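Local coordinates for protein lipoxygenase (Cyanothece sp., PDB 5EK8) that probably adds molecular oxygen to polyunsaturated fatty acids as a 9R-lipoxygenase, using a non-heme iron ion, at residues 74-79 and 84-89; 57-62 and 66-71. All coordinates share one frame; numbering follows the deposited sequence.

Interaction 1. Residues 74-79 and 84-89; sequences EVWDRD and SDYLGK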
# COMPACT_ATOMS: atom_id res chain seq x y z
N GLU A 74 3.25 -20.87 24.44
CA GLU A 74 2.42 -21.40 25.52
C GLU A 74 2.34 -22.92 25.44
O GLU A 74 2.10 -23.49 24.38
CB GLU A 74 1.02 -20.78 25.47
CG GLU A 74 0.99 -19.27 25.70
CD GLU A 74 -0.42 -18.68 25.64
OE1 GLU A 74 -1.35 -19.38 25.19
OE2 GLU A 74 -0.59 -17.50 26.05
N VAL A 75 2.58 -23.58 26.57
CA VAL A 75 2.43 -25.02 26.64
C VAL A 75 1.02 -25.38 27.09
O VAL A 75 0.56 -24.97 28.15
CB VAL A 75 3.46 -25.66 27.59
CG1 VAL A 75 3.05 -27.07 27.95
CG2 VAL A 75 4.84 -25.64 26.95
N TRP A 76 0.33 -26.15 26.25
CA TRP A 76 -1.03 -26.56 26.52
C TRP A 76 -1.17 -28.07 26.47
O TRP A 76 -0.41 -28.75 25.78
CB TRP A 76 -1.99 -25.94 25.50
CG TRP A 76 -2.20 -24.47 25.66
CD1 TRP A 76 -1.31 -23.49 25.34
CD2 TRP A 76 -3.37 -23.81 26.15
NE1 TRP A 76 -1.85 -22.25 25.61
CE2 TRP A 76 -3.12 -22.42 26.11
CE3 TRP A 76 -4.61 -24.25 26.62
CZ2 TRP A 76 -4.06 -21.47 26.52
CZ3 TRP A 76 -5.55 -23.31 27.03
CH2 TRP A 76 -5.26 -21.94 26.99
N ASP A 77 -2.14 -28.60 27.19
CA ASP A 77 -2.54 -29.98 26.99
C ASP A 77 -3.69 -30.02 26.00
O ASP A 77 -4.76 -29.44 26.24
CB ASP A 77 -2.97 -30.63 28.30
CG ASP A 77 -3.45 -32.05 28.09
OD1 ASP A 77 -4.64 -32.24 27.78
OD2 ASP A 77 -2.63 -32.97 28.23
N ARG A 78 -3.45 -30.71 24.88
CA ARG A 78 -4.49 -30.99 23.91
C ARG A 78 -5.14 -32.32 24.25
O ARG A 78 -4.47 -33.34 24.36
CB ARG A 78 -3.92 -31.02 22.49
CG ARG A 78 -2.74 -31.97 22.34
CD ARG A 78 -2.52 -32.41 20.92
NE ARG A 78 -1.62 -33.56 20.85
CZ ARG A 78 -2.02 -34.82 20.79
NH1 ARG A 78 -3.32 -35.11 20.79
NH2 ARG A 78 -1.14 -35.80 20.73
N ASP A 79 -6.45 -32.30 24.45
CA ASP A 79 -7.19 -33.53 24.71
C ASP A 79 -8.30 -33.67 23.68
O ASP A 79 -8.92 -32.68 23.28
CB ASP A 79 -7.75 -33.54 26.14
CG ASP A 79 -8.10 -32.16 26.65
OD1 ASP A 79 -8.34 -31.27 25.81
OD2 ASP A 79 -8.15 -31.96 27.88
N SER A 84 -8.89 -27.78 25.81
CA SER A 84 -7.46 -27.79 26.12
C SER A 84 -7.18 -27.12 27.46
O SER A 84 -7.97 -26.29 27.92
CB SER A 84 -6.67 -27.09 25.01
OG SER A 84 -6.80 -27.78 23.78
N ASP A 85 -6.06 -27.47 28.08
CA ASP A 85 -5.72 -26.88 29.38
C ASP A 85 -4.38 -26.14 29.35
O ASP A 85 -3.42 -26.63 28.78
CB ASP A 85 -5.69 -27.96 30.47
CG ASP A 85 -6.99 -28.74 30.55
OD1 ASP A 85 -8.04 -28.12 30.84
OD2 ASP A 85 -6.96 -29.97 30.33
N TYR A 86 -4.32 -24.97 29.97
CA TYR A 86 -3.07 -24.21 30.00
C TYR A 86 -2.11 -24.75 31.05
O TYR A 86 -2.49 -25.02 32.19
CB TYR A 86 -3.36 -22.73 30.26
CG TYR A 86 -2.14 -21.92 30.63
CD1 TYR A 86 -1.21 -21.54 29.66
CD2 TYR A 86 -1.91 -21.53 31.94
CE1 TYR A 86 -0.10 -20.79 29.99
CE2 TYR A 86 -0.80 -20.79 32.29
CZ TYR A 86 0.10 -20.42 31.31
OH TYR A 86 1.20 -19.67 31.67
N LEU A 87 -0.85 -24.91 30.65
CA LEU A 87 0.16 -25.54 31.50
C LEU A 87 1.32 -24.61 31.85
O LEU A 87 1.90 -24.71 32.94
CB LEU A 87 0.69 -26.81 30.84
CG LEU A 87 -0.36 -27.87 30.49
CD1 LEU A 87 0.29 -29.13 29.98
CD2 LEU A 87 -1.27 -28.16 31.69
N GLY A 88 1.68 -23.70 30.94
CA GLY A 88 2.78 -22.79 31.18
C GLY A 88 3.12 -21.84 30.04
O GLY A 88 2.78 -22.10 28.88
N LYS A 89 3.80 -20.75 30.37
CA LYS A 89 4.16 -19.72 29.39
C LYS A 89 5.67 -19.63 29.19
O LYS A 89 6.44 -20.34 29.83
CB LYS A 89 3.63 -18.36 29.84
CG LYS A 89 2.34 -17.93 29.17
CD LYS A 89 1.77 -16.72 29.89
CE LYS A 89 2.85 -15.69 30.18
NZ LYS A 89 2.37 -14.64 31.11

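Interaction 2. Residues 57-62 and 66-71; sequences GQLLFS and KPLHNI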
# COMPACT_ATOMS: atom_id res chain seq x y z
N GLY A 57 13.21 -26.61 23.32
CA GLY A 57 13.33 -26.75 21.88
C GLY A 57 13.84 -25.51 21.17
O GLY A 57 14.28 -24.57 21.81
N GLN A 58 13.77 -25.53 19.85
CA GLN A 58 14.18 -24.37 19.05
C GLN A 58 13.24 -24.18 17.87
O GLN A 58 12.91 -25.14 17.17
CB GLN A 58 15.62 -24.53 18.56
CG GLN A 58 16.10 -23.36 17.72
CD GLN A 58 17.52 -23.54 17.23
OE1 GLN A 58 17.95 -24.65 16.94
NE2 GLN A 58 18.26 -22.44 17.16
N LEU A 59 12.82 -22.94 17.65
CA LEU A 59 11.92 -22.62 16.55
C LEU A 59 12.61 -21.81 15.47
O LEU A 59 13.33 -20.86 15.75
CB LEU A 59 10.70 -21.85 17.07
CG LEU A 59 9.85 -22.57 18.12
CD1 LEU A 59 8.56 -21.80 18.37
CD2 LEU A 59 9.55 -24.00 17.68
N LEU A 60 12.37 -22.20 14.22
CA LEU A 60 12.93 -21.49 13.07
C LEU A 60 11.83 -21.08 12.09
O LEU A 60 10.79 -21.73 12.01
CB LEU A 60 13.96 -22.38 12.35
CG LEU A 60 15.07 -23.00 13.20
CD1 LEU A 60 15.92 -23.93 12.35
CD2 LEU A 60 15.95 -21.94 13.84
N PHE A 61 12.06 -19.99 11.36
CA PHE A 61 11.19 -19.65 10.23
C PHE A 61 11.20 -20.80 9.23
O PHE A 61 12.24 -21.40 8.99
CB PHE A 61 11.65 -18.36 9.53
CG PHE A 61 11.40 -17.11 10.32
CD1 PHE A 61 10.26 -16.36 10.11
CD2 PHE A 61 12.33 -16.66 11.25
CE1 PHE A 61 10.04 -15.20 10.82
CE2 PHE A 61 12.11 -15.50 11.96
CZ PHE A 61 10.97 -14.77 11.74
N SER A 62 10.05 -21.09 8.64
CA SER A 62 9.97 -22.18 7.67
C SER A 62 10.68 -21.85 6.36
O SER A 62 11.16 -22.76 5.67
CB SER A 62 8.51 -22.54 7.39
OG SER A 62 7.82 -21.45 6.83
N LYS A 66 15.97 -19.18 9.63
CA LYS A 66 16.54 -18.33 10.67
C LYS A 66 15.74 -18.53 11.95
O LYS A 66 14.60 -18.97 11.90
CB LYS A 66 16.52 -16.85 10.25
CG LYS A 66 17.50 -16.50 9.15
CD LYS A 66 17.63 -15.00 9.01
CE LYS A 66 18.61 -14.63 7.91
NZ LYS A 66 18.78 -13.15 7.81
N PRO A 67 16.34 -18.22 13.10
CA PRO A 67 15.63 -18.38 14.37
C PRO A 67 14.40 -17.48 14.48
O PRO A 67 14.46 -16.31 14.11
CB PRO A 67 16.67 -17.98 15.42
CG PRO A 67 17.71 -17.21 14.68
CD PRO A 67 17.74 -17.81 13.31
N LEU A 68 13.30 -18.05 14.97
CA LEU A 68 12.11 -17.28 15.32
C LEU A 68 12.30 -16.71 16.72
O LEU A 68 12.04 -17.38 17.72
CB LEU A 68 10.85 -18.15 15.25
CG LEU A 68 9.50 -17.44 15.27
CD1 LEU A 68 9.33 -16.61 14.02
CD2 LEU A 68 8.37 -18.45 15.39
N HIS A 69 12.77 -15.47 16.77
CA HIS A 69 13.30 -14.89 18.00
C HIS A 69 12.27 -14.13 18.84
O HIS A 69 11.39 -13.47 18.30
CB HIS A 69 14.44 -13.95 17.66
CG HIS A 69 14.06 -12.88 16.68
ND1 HIS A 69 14.09 -13.08 15.31
CD2 HIS A 69 13.61 -11.62 16.87
CE1 HIS A 69 13.70 -11.97 14.71
NE2 HIS A 69 13.40 -11.07 15.63
N ASN A 70 12.42 -14.25 20.16
CA ASN A 70 11.66 -13.45 21.12
C ASN A 70 10.15 -13.51 20.91
O ASN A 70 9.45 -12.51 21.04
CB ASN A 70 12.12 -11.98 21.07
CG ASN A 70 13.63 -11.83 21.15
OD1 ASN A 70 14.34 -12.76 21.53
ND2 ASN A 70 14.12 -10.66 20.79
N ILE A 71 9.65 -14.69 20.56
CA ILE A 71 8.23 -14.86 20.35
C ILE A 71 7.65 -15.70 21.48
O ILE A 71 8.31 -16.61 22.00
CB ILE A 71 7.93 -15.50 18.97
CG1 ILE A 71 6.49 -15.20 18.54
CG2 ILE A 71 8.22 -17.00 18.98
CD1 ILE A 71 6.29 -15.30 17.05

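Interaction 1. Residues 74-79 and 84-89
V75 and W76 pair with Y86, L87 and G88 where strands 74-79 and 84-89 run antiparallel at 151°, their axes approaching to 4.6 Å. V75 N donates to G88 O at 2.8 Å. The carbonyl of V75 is gripped twice, by L87 N at 2.9 Å and more loosely by G88 N at 3.3 Å, and the register slips by one residue. D77 and D85 exchange backbone bonds, D77 N to D85 O being 2.8 Å.

Y86 CB sits over the six-membered ring of W76, 3.8 Å from its centroid, in a CH-pi contact, and the Y86 ring presents its edge to the same indole face, planes 68° apart. With CG anti to the carbonyl carbon (chi1 -71°), the indole lies across toward Y86; its NE1 bonds, in the ring plane, to E74 OE1 at 2.9 Å, on the anti side and out of the carboxylate plane. Replacing the indole of W76 by an alanine is likely to leave the Y86 edge without its aromatic face and E74 OE1 without this donor. V75 CG1 packs on L87 CB. The D77 carboxylate, side by side with that of D85, has a salt bridge to K110 and a bond from D114 N, which probably ease the like-charge proximity. Two residues facing one define a classic beta bulge, here in a hairpin at the edge of a four-stranded sheet, consistent with a PLAT-type beta sandwich.

Interaction 2. Residues 57-62 and 66-71
F61 and L68 carry the apolar half of this contact: L68 CD1 stands over one face of the phenylalanine ring, offset toward its rim, with F61 CZ its nearest ring atom at 3.4 Å. Its distance to the ring centroid, 3.6 Å, fits a CH-pi contact, and the two side chains cross at about a right angle. L68 reaches that face because CG is anti to the backbone N (chi1 -166°), which swings the branch up against the ring. On this same side of the strand L59 CB meets L68 CB. K66 O and P67 O approach the ring's edge instead, P67 O lying 3.3 Å from F61 CE2. On the opposite side of the strand, L60 CD2 rests on P67 CA at 3.6 Å.

Two backbone bonds flank this packing. F61 N donates to K66 O at 2.8 Å, and L68 N donates to L59 O at 2.9 Å, approaching from above the carbonyl plane. They bracket a single beta bridge between L60 and P67, whose CA atoms are 4.3 Å apart; P67, which has no amide hydrogen, sits between the two bonded positions. The chain thus doubles back just after strand 53-61, the central member of a three-stranded mixed sheet, without prolonging the pairing into a regular second strand.

Around this, L59 is tied by its backbone to G96 and L60 to L158. T92 OG1 is hydrogen-bonded to both L68 O and I71 N, so one hydroxyl bridges two backbone positions of the segment. K66 NZ forms salt bridges to E490 and E494 of helix 482-495, N70 ND2 bonds to E484 of that helix, and H69 NE2 bonds to the carbonyl of N377.

In the fold
Interactions 1 and 2 follow one another in the chain, I71 leading into strand 72-79, yet their centres are about 20 Å apart and their segments make no other touch. Strand 97-102 links them: it pairs with strand 53-61 and meets L59 through F98, while V75 touches I100 and Y102, and L87 touches Y102, from the facing sheet, as expected of a beta sandwich. Interaction 1 is the more peripheral, about 38 Å from the centre of the chain against about 28 Å for interaction 2. Neither belongs to the iron site. Interaction 2 borders the helical part, through helix 482-495 and N377, at the end of helix 337-377, which carries iron ligands H359 and H364.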